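Local coordinates for protein peroxinectin A (Dictyostelium discoideum, PDB 6ERC) that uses hydrogen peroxide to oxidise phenolic donors, iodide and thiocyanate as a secreted haem peroxidase of the animal peroxidase family, at residues S1-G9 and E248-I259. Sequence-based numbering, arbitrary orientation.
Sequences SQEFRSYTG and ERVFQQSRSCII
Phe4 lies flat on the helix, its ring centred over Gln252 CB, which sits 3.6 Å from the ring centroid and 4° off the ring normal, a CH-pi contact. At the ring's edge are Gln253 OE1 and Arg249 NE, themselves joined: Arg249 NE and NH2 both grip Gln253 OE1. Tyr7 rests against Arg255 with the planes 33° apart, Tyr7 CE1 lying over the centre of the guanidinium, 3.5 Å from Arg255 CZ. The bend at chi3 of Arg255 (101°) turns the guanidinium so that its edge faces Arg5 O, 2.7 Å from NH2, while NE donates to Gln252 OE1 (3.2 Å). The other end of that amide is used too: Gln252 NE2 gives a nearly straight bond to Glu248 OE2, while Glu248 OE1 forms a salt bridge with Arg167. A water in the plane of the Tyr7 ring accepts from Tyr7 OH (2.5 Å) and donates to Glu248 OE2. With an alanine in place of Gln252, Arg255, lacking this acceptor, would probably be freer to turn away from Tyr7. Aliphatic packing is added where Arg5 CD meets Ile259 CD1 at 3.7 Å; the Arg5 guanidinium goes on to a salt bridge with Asp469. The N-terminal loop, ahead of strand 24-25, thus crosses over helix 247-275, which packs through Ser254 and Cys257 on helix 218-241, Arg255 on Tyr156 and Ser256 on helix 476-481.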
# COMPACT_ATOMS: atom_id res chain seq x y z
N SER A 1 -15.41 -25.89 18.73
CA SER A 1 -14.99 -24.49 18.83
C SER A 1 -13.76 -24.23 17.96
O SER A 1 -12.63 -24.22 18.46
CB SER A 1 -14.70 -24.12 20.28
OG SER A 1 -15.85 -24.28 21.09
N GLN A 2 -13.98 -24.02 16.67
CA GLN A 2 -12.88 -23.82 15.75
C GLN A 2 -12.15 -22.52 16.05
O GLN A 2 -12.77 -21.51 16.40
CB GLN A 2 -13.39 -23.82 14.31
CG GLN A 2 -12.32 -23.53 13.26
CD GLN A 2 -11.11 -24.45 13.37
OE1 GLN A 2 -10.28 -24.29 14.27
NE2 GLN A 2 -11.01 -25.41 12.46
N GLU A 3 -10.83 -22.55 15.93
CA GLU A 3 -10.01 -21.36 16.16
C GLU A 3 -9.94 -20.52 14.89
O GLU A 3 -9.63 -21.04 13.81
CB GLU A 3 -8.61 -21.76 16.61
CG GLU A 3 -7.72 -20.58 16.99
CD GLU A 3 -6.31 -21.00 17.33
OE1 GLU A 3 -5.88 -22.08 16.88
OE2 GLU A 3 -5.62 -20.24 18.06
N PHE A 4 -10.23 -19.23 15.02
CA PHE A 4 -10.12 -18.29 13.92
C PHE A 4 -9.12 -17.20 14.27
O PHE A 4 -8.82 -16.96 15.44
CB PHE A 4 -11.48 -17.67 13.58
CG PHE A 4 -12.45 -18.65 12.98
CD1 PHE A 4 -12.42 -18.93 11.63
CD2 PHE A 4 -13.39 -19.28 13.77
CE1 PHE A 4 -13.31 -19.83 11.07
CE2 PHE A 4 -14.29 -20.17 13.22
CZ PHE A 4 -14.24 -20.45 11.87
N ARG A 5 -8.62 -16.54 13.23
CA ARG A 5 -7.67 -15.45 13.42
C ARG A 5 -8.21 -14.42 14.40
O ARG A 5 -9.43 -14.25 14.54
CB ARG A 5 -7.39 -14.75 12.09
CG ARG A 5 -6.59 -15.54 11.08
CD ARG A 5 -6.57 -14.78 9.77
NE ARG A 5 -5.75 -15.41 8.74
CZ ARG A 5 -4.45 -15.19 8.56
NH1 ARG A 5 -3.79 -14.34 9.33
NH2 ARG A 5 -3.81 -15.82 7.59
N SER A 6 -7.30 -13.72 15.06
CA SER A 6 -7.68 -12.51 15.76
C SER A 6 -7.79 -11.37 14.75
O SER A 6 -7.41 -11.49 13.58
CB SER A 6 -6.66 -12.16 16.84
OG SER A 6 -7.10 -11.04 17.59
N TYR A 7 -8.33 -10.24 15.21
CA TYR A 7 -8.40 -9.05 14.37
C TYR A 7 -7.16 -8.18 14.48
O TYR A 7 -6.96 -7.31 13.63
CB TYR A 7 -9.65 -8.24 14.73
CG TYR A 7 -10.93 -9.00 14.52
CD1 TYR A 7 -11.39 -9.27 13.23
CD2 TYR A 7 -11.68 -9.46 15.59
CE1 TYR A 7 -12.55 -9.97 13.03
CE2 TYR A 7 -12.85 -10.17 15.39
CZ TYR A 7 -13.28 -10.42 14.11
OH TYR A 7 -14.45 -11.12 13.89
N THR A 8 -6.32 -8.41 15.49
CA THR A 8 -5.14 -7.59 15.73
C THR A 8 -3.85 -8.22 15.23
O THR A 8 -2.86 -7.50 15.05
CB THR A 8 -5.00 -7.32 17.23
OG1 THR A 8 -5.11 -8.55 17.96
CG2 THR A 8 -6.08 -6.35 17.70
N GLY A 9 -3.83 -9.53 14.99
CA GLY A 9 -2.65 -10.22 14.55
C GLY A 9 -1.96 -11.03 15.62
O GLY A 9 -1.20 -11.94 15.30
N GLU A 248 -22.37 -15.61 13.90
CA GLU A 248 -20.93 -15.53 14.10
C GLU A 248 -20.19 -16.59 13.30
O GLU A 248 -19.12 -16.33 12.74
CB GLU A 248 -20.60 -15.65 15.59
CG GLU A 248 -19.12 -15.47 15.93
CD GLU A 248 -18.61 -14.05 15.65
OE1 GLU A 248 -19.44 -13.12 15.54
OE2 GLU A 248 -17.38 -13.88 15.54
N ARG A 249 -20.74 -17.81 13.23
CA ARG A 249 -20.06 -18.88 12.51
C ARG A 249 -20.07 -18.63 11.01
O ARG A 249 -19.07 -18.89 10.33
CB ARG A 249 -20.71 -20.23 12.83
CG ARG A 249 -20.09 -21.43 12.09
CD ARG A 249 -18.62 -21.63 12.44
NE ARG A 249 -18.00 -22.65 11.60
CZ ARG A 249 -18.07 -23.96 11.82
NH1 ARG A 249 -18.75 -24.44 12.86
NH2 ARG A 249 -17.46 -24.81 11.00
N VAL A 250 -21.19 -18.16 10.47
CA VAL A 250 -21.25 -17.87 9.04
C VAL A 250 -20.28 -16.76 8.69
O VAL A 250 -19.59 -16.82 7.66
CB VAL A 250 -22.69 -17.51 8.62
CG1 VAL A 250 -22.74 -17.17 7.13
CG2 VAL A 250 -23.64 -18.66 8.93
N PHE A 251 -20.19 -15.74 9.54
CA PHE A 251 -19.27 -14.64 9.28
C PHE A 251 -17.83 -15.14 9.23
O PHE A 251 -17.10 -14.88 8.27
CB PHE A 251 -19.42 -13.55 10.34
CG PHE A 251 -18.32 -12.54 10.32
CD1 PHE A 251 -18.37 -11.47 9.45
CD2 PHE A 251 -17.22 -12.67 11.15
CE1 PHE A 251 -17.35 -10.54 9.42
CE2 PHE A 251 -16.20 -11.75 11.12
CZ PHE A 251 -16.26 -10.68 10.25
N GLN A 252 -17.40 -15.86 10.27
CA GLN A 252 -16.01 -16.30 10.34
C GLN A 252 -15.66 -17.19 9.15
O GLN A 252 -14.61 -17.01 8.52
CB GLN A 252 -15.76 -17.04 11.66
CG GLN A 252 -15.88 -16.16 12.89
CD GLN A 252 -14.94 -14.96 12.86
OE1 GLN A 252 -13.98 -14.93 12.10
NE2 GLN A 252 -15.23 -13.97 13.70
N GLN A 253 -16.52 -18.15 8.82
CA GLN A 253 -16.28 -18.99 7.65
C GLN A 253 -16.20 -18.15 6.38
O GLN A 253 -15.43 -18.46 5.47
CB GLN A 253 -17.37 -20.05 7.53
CG GLN A 253 -17.33 -21.11 8.63
CD GLN A 253 -16.24 -22.17 8.45
OE1 GLN A 253 -16.10 -23.06 9.28
NE2 GLN A 253 -15.47 -22.08 7.36
N SER A 254 -17.00 -17.08 6.31
CA SER A 254 -16.91 -16.18 5.16
C SER A 254 -15.65 -15.33 5.23
O SER A 254 -14.96 -15.15 4.22
CB SER A 254 -18.15 -15.29 5.10
OG SER A 254 -19.33 -16.06 4.96
N ARG A 255 -15.33 -14.79 6.41
CA ARG A 255 -14.09 -14.05 6.58
C ARG A 255 -12.89 -14.90 6.19
O ARG A 255 -11.96 -14.42 5.54
CB ARG A 255 -13.96 -13.57 8.03
CG ARG A 255 -12.62 -12.90 8.35
CD ARG A 255 -12.70 -11.98 9.57
NE ARG A 255 -12.17 -12.60 10.79
CZ ARG A 255 -10.93 -12.45 11.25
NH1 ARG A 255 -10.05 -11.70 10.60
NH2 ARG A 255 -10.56 -13.05 12.37
N SER A 256 -12.89 -16.18 6.58
CA SER A 256 -11.77 -17.06 6.28
C SER A 256 -11.59 -17.23 4.78
O SER A 256 -10.45 -17.24 4.28
CB SER A 256 -11.97 -18.41 6.96
OG SER A 256 -10.81 -19.22 6.85
N CYS A 257 -12.69 -17.35 4.03
CA CYS A 257 -12.59 -17.51 2.58
C CYS A 257 -12.01 -16.26 1.93
O CYS A 257 -11.14 -16.34 1.05
CB CYS A 257 -13.96 -17.83 1.98
SG CYS A 257 -14.71 -19.38 2.50
N ILE A 258 -12.50 -15.08 2.33
CA ILE A 258 -12.04 -13.83 1.73
C ILE A 258 -10.55 -13.63 1.98
O ILE A 258 -9.80 -13.22 1.09
CB ILE A 258 -12.87 -12.65 2.26
CG1 ILE A 258 -14.34 -12.80 1.84
CG2 ILE A 258 -12.30 -11.32 1.77
CD1 ILE A 258 -14.58 -12.78 0.33
N ILE A 259 -10.10 -13.90 3.21
CA ILE A 259 -8.68 -13.81 3.51
C ILE A 259 -7.89 -14.71 2.57
O ILE A 259 -6.87 -14.30 2.00
CB ILE A 259 -8.43 -14.17 4.99
CG1 ILE A 259 -8.99 -13.07 5.88
CG2 ILE A 259 -6.94 -14.38 5.26
CD1 ILE A 259 -9.04 -13.43 7.34
O HOH W 1 -15.51 -11.98 16.04